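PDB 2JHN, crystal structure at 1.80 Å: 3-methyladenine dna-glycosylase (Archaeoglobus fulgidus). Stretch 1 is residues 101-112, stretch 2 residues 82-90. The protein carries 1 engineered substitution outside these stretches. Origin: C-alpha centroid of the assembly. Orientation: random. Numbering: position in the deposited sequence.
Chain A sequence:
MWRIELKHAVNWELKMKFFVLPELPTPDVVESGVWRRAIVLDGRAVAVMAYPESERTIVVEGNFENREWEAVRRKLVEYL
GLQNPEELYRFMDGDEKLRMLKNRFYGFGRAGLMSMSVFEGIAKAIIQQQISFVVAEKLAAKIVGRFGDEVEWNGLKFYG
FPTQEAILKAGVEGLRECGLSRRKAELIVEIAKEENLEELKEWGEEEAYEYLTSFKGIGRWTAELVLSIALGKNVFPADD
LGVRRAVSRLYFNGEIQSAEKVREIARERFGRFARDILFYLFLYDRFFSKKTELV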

# COMPACT_ATOMS: atom_id res chain seq x y z
N LEU A 101 1.45 -1.96 -20.58
CA LEU A 101 1.46 -2.18 -19.11
C LEU A 101 0.33 -3.10 -18.66
O LEU A 101 0.54 -4.02 -17.88
CB LEU A 101 1.32 -0.85 -18.36
CG LEU A 101 2.47 0.08 -18.04
CD1 LEU A 101 1.90 1.20 -17.18
CD2 LEU A 101 3.58 -0.67 -17.29
N LYS A 102 -0.88 -2.83 -19.15
CA LYS A 102 -2.04 -3.65 -18.83
C LYS A 102 -1.81 -5.10 -19.22
O LYS A 102 -2.15 -6.00 -18.46
CB LYS A 102 -3.30 -3.14 -19.55
CG LYS A 102 -4.55 -4.02 -19.29
CD LYS A 102 -5.78 -3.54 -20.08
CE LYS A 102 -5.65 -3.77 -21.58
NZ LYS A 102 -6.27 -5.07 -22.01
N ASN A 103 -1.24 -5.33 -20.40
CA ASN A 103 -1.01 -6.69 -20.88
C ASN A 103 0.13 -7.41 -20.14
O ASN A 103 0.00 -8.60 -19.84
CB ASN A 103 -0.81 -6.71 -22.40
CG ASN A 103 -2.13 -6.42 -23.16
OD1 ASN A 103 -3.22 -6.79 -22.71
ND2 ASN A 103 -2.02 -5.76 -24.31
N ARG A 104 1.20 -6.68 -19.81
CA ARG A 104 2.30 -7.24 -19.04
C ARG A 104 1.81 -7.74 -17.68
O ARG A 104 2.24 -8.80 -17.23
CB ARG A 104 3.47 -6.25 -18.88
CG ARG A 104 4.66 -6.83 -18.09
CD ARG A 104 5.94 -5.99 -18.19
NE ARG A 104 6.51 -6.01 -19.54
CZ ARG A 104 7.35 -6.94 -19.99
NH1 ARG A 104 7.72 -7.95 -19.20
NH2 ARG A 104 7.79 -6.88 -21.24
N PHE A 105 0.93 -6.97 -17.02
CA PHE A 105 0.41 -7.36 -15.70
C PHE A 105 -1.10 -7.65 -15.76
O PHE A 105 -1.87 -7.26 -14.87
CB PHE A 105 0.80 -6.31 -14.64
CG PHE A 105 2.28 -6.04 -14.59
CD1 PHE A 105 3.18 -7.00 -14.08
CD2 PHE A 105 2.80 -4.84 -15.09
CE1 PHE A 105 4.56 -6.76 -14.06
CE2 PHE A 105 4.18 -4.58 -15.07
CZ PHE A 105 5.07 -5.53 -14.55
N TYR A 106 -1.52 -8.39 -16.78
CA TYR A 106 -2.96 -8.55 -17.02
C TYR A 106 -3.67 -9.29 -15.89
O TYR A 106 -3.21 -10.35 -15.46
CB TYR A 106 -3.29 -9.21 -18.38
CG TYR A 106 -4.80 -9.20 -18.56
CD1 TYR A 106 -5.49 -8.01 -18.87
CD2 TYR A 106 -5.56 -10.37 -18.32
CE1 TYR A 106 -6.88 -7.99 -18.99
CE2 TYR A 106 -6.98 -10.35 -18.44
CZ TYR A 106 -7.62 -9.16 -18.77
OH TYR A 106 -8.99 -9.14 -18.89
N GLY A 107 -4.77 -8.73 -15.40
CA GLY A 107 -5.53 -9.36 -14.31
C GLY A 107 -5.20 -8.76 -12.96
O GLY A 107 -5.83 -9.10 -11.95
N PHE A 108 -4.23 -7.85 -12.93
CA PHE A 108 -3.94 -7.09 -11.71
C PHE A 108 -5.11 -6.22 -11.27
O PHE A 108 -5.28 -6.00 -10.06
CB PHE A 108 -2.63 -6.30 -11.82
CG PHE A 108 -2.23 -5.59 -10.53
CD1 PHE A 108 -1.49 -6.26 -9.54
CD2 PHE A 108 -2.61 -4.26 -10.31
CE1 PHE A 108 -1.10 -5.60 -8.35
CE2 PHE A 108 -2.25 -3.60 -9.09
CZ PHE A 108 -1.47 -4.28 -8.12
N GLY A 109 -5.91 -5.72 -12.22
CA GLY A 109 -7.14 -4.96 -11.87
C GLY A 109 -6.81 -3.55 -11.37
O GLY A 109 -5.79 -2.93 -11.76
N ARG A 110 -7.65 -3.06 -10.47
CA ARG A 110 -7.47 -1.74 -9.87
C ARG A 110 -6.48 -1.78 -8.72
O ARG A 110 -6.28 -2.82 -8.09
CB ARG A 110 -8.82 -1.21 -9.37
CG ARG A 110 -9.85 -1.04 -10.55
CD ARG A 110 -10.89 0.02 -10.22
NE ARG A 110 -10.29 1.35 -10.25
CZ ARG A 110 -10.98 2.49 -10.16
NH1 ARG A 110 -12.31 2.47 -10.06
NH2 ARG A 110 -10.33 3.65 -10.19
N ALA A 111 -5.91 -0.63 -8.39
CA ALA A 111 -5.00 -0.51 -7.26
C ALA A 111 -5.75 -0.69 -5.95
O ALA A 111 -6.89 -0.21 -5.80
CB ALA A 111 -4.32 0.84 -7.28
N GLY A 112 -5.12 -1.41 -5.03
CA GLY A 112 -5.59 -1.42 -3.63
C GLY A 112 -4.97 -0.27 -2.83
O GLY A 112 -4.84 0.86 -3.35
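Stretch 2, residues 82-90: LQNPEELYR

How does stretch 2 lie against stretch 1? It starts as a loop, L82 to P85, extended only at Q83 and N84, then turns into a helix at E86 that runs on past R90. P85 holds the N-cap position, and the backbone bond from Y89 N to P85 O, 2.8 Å, belongs to the first turn. Stretch 1 does the reverse: its helix ends at R104, F105 leaves helical angles, and a type II turn from F105 to F108 leads into irregular loop. The two run in opposite directions, so the helix of stretch 2 comes beside K102 while its leading segment meets the loop. The CA atoms of K102 and Y89 are 7.3 Å apart, whereas those of G109 and P85 close to 5.1 Å. Together the stretches bury 497 Å².

What does Y89, the most covered residue, contribute? It is covered more than any other residue here, 120 Å², and its CA-to-CB bond points toward stretch 1. With chi1 at -80° (m), the ring reaches the turn and brings its hydroxyl to the backbone. G109 N donates a hydrogen bond to Y89 OH at 2.9 Å, and G107 N adds a weak one to Y89 OH at 3.2 Å, so a single oxygen gathers one amide inside the turn and one just beyond it. The ring also has carbon neighbours: K102 CD lies 3.7 Å from Y89 CD1, and Y106 CE1 lies 3.8 Å from Y89 CE2. The two tyrosine rings meet obliquely, their planes at 32° and centroids 5.3 Å apart. K102 NZ stands 5.7 Å from the centroid of the Y89 ring, at most a weak attraction.

Where does R110 fit? It is covered by 97 Å², and its CA-to-CB bond also points toward the partner, laying the aliphatic part of the side chain over the segment that leads into the helix. R110 CG is 3.7 Å from Q83 O and 3.8 Å from P85 CA, while R110 CD approaches N84 O at 3.6 Å. L88 meets the same residue from the helix, with L88 CD2 4.0 Å from R110 CA. Water 3 extends the contact to the guanidinium group, accepting from R110 NH1 at 3.0 Å and donating to N84 O at 2.7 Å.

What lies around G109, where the backbones come close? G109 CA packs 3.7 Å from P85 CB, while G109 O lies 3.4 Å from L88 CD2. The phi of G109, 75°, by itself favours glycine. Beyond this point no direct hydrogen bond joins the stretches, and water takes over. Water 1 accepts from R110 N at 3.0 Å and donates to Q83 O at 2.6 Å; water 2 accepts from Q83 NE2 at 3.1 Å and donates to A111 O at 3.0 Å. The contact thus passes from direct bonds at Y89 to bridged ones near Q83.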

# COMPACT_ATOMS: atom_id res chain seq x y z
N LEU A 82 -10.09 -4.96 -5.17
CA LEU A 82 -10.89 -6.00 -5.88
C LEU A 82 -12.01 -5.45 -6.75
O LEU A 82 -12.77 -6.23 -7.38
CB LEU A 82 -11.45 -7.03 -4.91
CG LEU A 82 -10.44 -7.73 -4.03
CD1 LEU A 82 -11.12 -8.56 -2.96
CD2 LEU A 82 -9.42 -8.58 -4.86
N GLN A 83 -12.11 -4.12 -6.82
CA GLN A 83 -13.20 -3.43 -7.53
C GLN A 83 -13.11 -3.67 -9.03
O GLN A 83 -12.03 -3.81 -9.58
CB GLN A 83 -13.18 -1.91 -7.26
CG GLN A 83 -13.12 -1.50 -5.79
CD GLN A 83 -11.68 -1.33 -5.26
OE1 GLN A 83 -10.69 -1.83 -5.85
NE2 GLN A 83 -11.56 -0.60 -4.16
N ASN A 84 -14.27 -3.66 -9.68
CA ASN A 84 -14.43 -3.88 -11.10
C ASN A 84 -13.48 -3.00 -11.94
O ASN A 84 -13.58 -1.77 -11.89
CB ASN A 84 -15.91 -3.61 -11.45
CG ASN A 84 -16.24 -3.89 -12.90
OD1 ASN A 84 -15.37 -4.16 -13.73
ND2 ASN A 84 -17.54 -3.85 -13.21
N PRO A 85 -12.52 -3.62 -12.65
CA PRO A 85 -11.51 -2.89 -13.44
C PRO A 85 -11.91 -2.62 -14.90
O PRO A 85 -11.07 -2.26 -15.71
CB PRO A 85 -10.35 -3.86 -13.46
CG PRO A 85 -11.02 -5.23 -13.55
CD PRO A 85 -12.30 -5.08 -12.72
N GLU A 86 -13.17 -2.84 -15.23
CA GLU A 86 -13.59 -2.79 -16.65
C GLU A 86 -13.25 -1.44 -17.29
O GLU A 86 -12.63 -1.39 -18.36
CB GLU A 86 -15.08 -3.10 -16.77
CG GLU A 86 -15.67 -2.85 -18.15
CD GLU A 86 -15.41 -3.99 -19.12
OE1 GLU A 86 -14.75 -4.98 -18.74
OE2 GLU A 86 -15.89 -3.87 -20.28
N GLU A 87 -13.62 -0.36 -16.59
CA GLU A 87 -13.45 1.00 -17.08
C GLU A 87 -11.98 1.41 -17.13
O GLU A 87 -11.54 2.07 -18.08
CB GLU A 87 -14.26 1.98 -16.23
CG GLU A 87 -14.68 3.24 -17.01
CD GLU A 87 -15.06 4.43 -16.13
OE1 GLU A 87 -15.55 4.21 -14.99
OE2 GLU A 87 -14.88 5.60 -16.60
N LEU A 88 -11.22 1.02 -16.10
CA LEU A 88 -9.77 1.24 -16.10
C LEU A 88 -9.18 0.57 -17.32
O LEU A 88 -8.37 1.15 -18.04
CB LEU A 88 -9.13 0.64 -14.83
CG LEU A 88 -7.60 0.50 -14.80
CD1 LEU A 88 -6.89 1.83 -14.84
CD2 LEU A 88 -7.13 -0.33 -13.56
N TYR A 89 -9.58 -0.68 -17.55
CA TYR A 89 -8.98 -1.46 -18.63
C TYR A 89 -9.30 -0.85 -20.00
O TYR A 89 -8.43 -0.77 -20.87
CB TYR A 89 -9.46 -2.90 -18.56
CG TYR A 89 -8.76 -3.78 -17.54
CD1 TYR A 89 -7.57 -3.39 -16.90
CD2 TYR A 89 -9.26 -5.04 -17.26
CE1 TYR A 89 -6.93 -4.25 -15.98
CE2 TYR A 89 -8.64 -5.90 -16.37
CZ TYR A 89 -7.49 -5.50 -15.73
OH TYR A 89 -6.90 -6.38 -14.86
N ARG A 90 -10.55 -0.42 -20.17
CA ARG A 90 -10.97 0.31 -21.39
C ARG A 90 -10.09 1.54 -21.63
O ARG A 90 -9.61 1.78 -22.76
CB ARG A 90 -12.44 0.72 -21.24
CG ARG A 90 -13.14 1.13 -22.52
CD ARG A 90 -14.62 1.40 -22.26
NE ARG A 90 -15.29 0.16 -21.86
CZ ARG A 90 -15.91 -0.05 -20.70
NH1 ARG A 90 -16.00 0.90 -19.78
NH2 ARG A 90 -16.47 -1.24 -20.48
O HOH W 1 -9.67 -4.94 -9.37
O HOH W 2 -8.69 0.33 -3.48
O HOH W 3 -14.32 0.23 -10.17